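Local atomic coordinates of protein yhhW (PDB entry 1TQ5), a protein that cleaves the flavonol quercetin with molecular oxygen in vitro as a metal-dependent dioxygenase of the pirin family, though its physiological role is unknown. Residues G36-L40 / F226-V231. Numbering follows the deposited sequence.
Sequences GFSAL and FDLPPV
Leu-40 lays its CD2 methyl over the face of the Phe-226 ring, 4.1 Å from the ring centroid and only 11° off the normal, a CH-pi contact in which the two side chains meet at about a right angle. Its other methyl, CD1, sits on the same side, above the rim at 4.0 Å from Phe-226 CE1. Two residues on from Phe-226, Leu-228 packs against the turn: Leu-228 CD1 lies at the edge of the Phe-37 ring, near its plane and 3.4 Å from Phe-37 CD2, and also meets CB of Leu-40. Phe-37 to Leu-40 form a type II' beta turn, closed by Leu-40 N to Phe-37 O at 2.9 Å, with Ser-38 at its corner. Ser-38 OG, swung to the side of its own carbonyl carbon with chi1 -177°, reaches across and donates to Pro-229 O at 2.7 Å, approaching 20° out of the carbonyl plane. The contact thus grades from buried apolar packing to a polar tie near the surface, where Val-231 CG2 flanks Ser-38. In this bicupin the contact joins the two domains: the turn leading into strand 40-48 of the N-terminal cupin rests on the end of strand 221-228 of the C-terminal one, with Ile-117 of strand 112-119 and Trp-184 of strand 182-187 adding to the apolar cluster around Leu-40.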
# COMPACT_ATOMS: atom_id res chain seq x y z
N GLY A 36 -2.68 3.06 13.21
CA GLY A 36 -1.99 2.04 12.45
C GLY A 36 -2.81 0.77 12.59
O GLY A 36 -3.21 0.42 13.70
N PHE A 37 -3.07 0.09 11.48
CA PHE A 37 -3.90 -1.12 11.49
C PHE A 37 -3.08 -2.40 11.46
O PHE A 37 -2.63 -2.84 10.40
CB PHE A 37 -4.85 -1.07 10.28
CG PHE A 37 -5.98 -2.05 10.35
CD1 PHE A 37 -7.01 -1.88 11.26
CD2 PHE A 37 -6.02 -3.14 9.49
CE1 PHE A 37 -8.08 -2.77 11.30
CE2 PHE A 37 -7.08 -4.04 9.53
CZ PHE A 37 -8.11 -3.85 10.44
N SER A 38 -2.91 -3.02 12.62
CA SER A 38 -2.11 -4.24 12.75
C SER A 38 -0.69 -3.92 12.26
O SER A 38 -0.12 -2.90 12.65
CB SER A 38 -2.72 -5.38 11.94
OG SER A 38 -1.98 -6.59 12.11
N ALA A 39 -0.13 -4.77 11.40
CA ALA A 39 1.22 -4.55 10.87
C ALA A 39 1.26 -3.42 9.83
O ALA A 39 2.34 -2.97 9.44
CB ALA A 39 1.76 -5.84 10.27
N LEU A 40 0.10 -2.97 9.38
CA LEU A 40 0.03 -1.89 8.40
C LEU A 40 0.16 -0.57 9.14
O LEU A 40 -0.75 -0.16 9.87
CB LEU A 40 -1.30 -1.95 7.64
CG LEU A 40 -1.47 -0.99 6.47
CD1 LEU A 40 -0.32 -1.17 5.48
CD2 LEU A 40 -2.81 -1.24 5.81
N PHE A 226 -5.26 -6.10 2.07
CA PHE A 226 -4.23 -6.45 3.04
C PHE A 226 -4.79 -7.45 4.03
O PHE A 226 -5.71 -7.12 4.78
CB PHE A 226 -3.80 -5.20 3.81
CG PHE A 226 -3.12 -4.16 2.98
CD1 PHE A 226 -1.74 -4.15 2.84
CD2 PHE A 226 -3.86 -3.15 2.36
CE1 PHE A 226 -1.10 -3.15 2.10
CE2 PHE A 226 -3.25 -2.15 1.63
CZ PHE A 226 -1.86 -2.14 1.50
N ASP A 227 -4.26 -8.67 4.04
CA ASP A 227 -4.68 -9.71 5.00
C ASP A 227 -3.62 -9.64 6.11
O ASP A 227 -2.50 -10.13 5.94
CB ASP A 227 -4.67 -11.09 4.35
CG ASP A 227 -5.40 -12.15 5.19
OD1 ASP A 227 -5.09 -12.28 6.39
OD2 ASP A 227 -6.29 -12.84 4.64
N LEU A 228 -3.99 -9.05 7.24
CA LEU A 228 -3.06 -8.84 8.34
C LEU A 228 -3.20 -9.73 9.58
O LEU A 228 -4.28 -10.23 9.89
CB LEU A 228 -3.17 -7.37 8.76
CG LEU A 228 -3.01 -6.41 7.59
CD1 LEU A 228 -3.73 -5.09 7.85
CD2 LEU A 228 -1.53 -6.20 7.32
N PRO A 229 -2.09 -9.91 10.32
CA PRO A 229 -2.05 -10.73 11.53
C PRO A 229 -2.86 -10.17 12.70
O PRO A 229 -3.10 -8.96 12.78
CB PRO A 229 -0.56 -10.81 11.85
CG PRO A 229 -0.04 -9.51 11.34
CD PRO A 229 -0.75 -9.37 10.01
N PRO A 230 -3.27 -11.04 13.63
CA PRO A 230 -4.05 -10.64 14.81
C PRO A 230 -3.32 -9.56 15.61
O PRO A 230 -2.10 -9.47 15.55
CB PRO A 230 -4.18 -11.95 15.60
CG PRO A 230 -4.15 -12.99 14.51
CD PRO A 230 -3.03 -12.49 13.64
N VAL A 231 -4.07 -8.75 16.35
CA VAL A 231 -3.46 -7.69 17.14
C VAL A 231 -3.32 -8.09 18.61
O VAL A 231 -4.31 -8.10 19.36
CB VAL A 231 -4.29 -6.39 17.06
CG1 VAL A 231 -3.71 -5.34 17.99
CG2 VAL A 231 -4.31 -5.87 15.63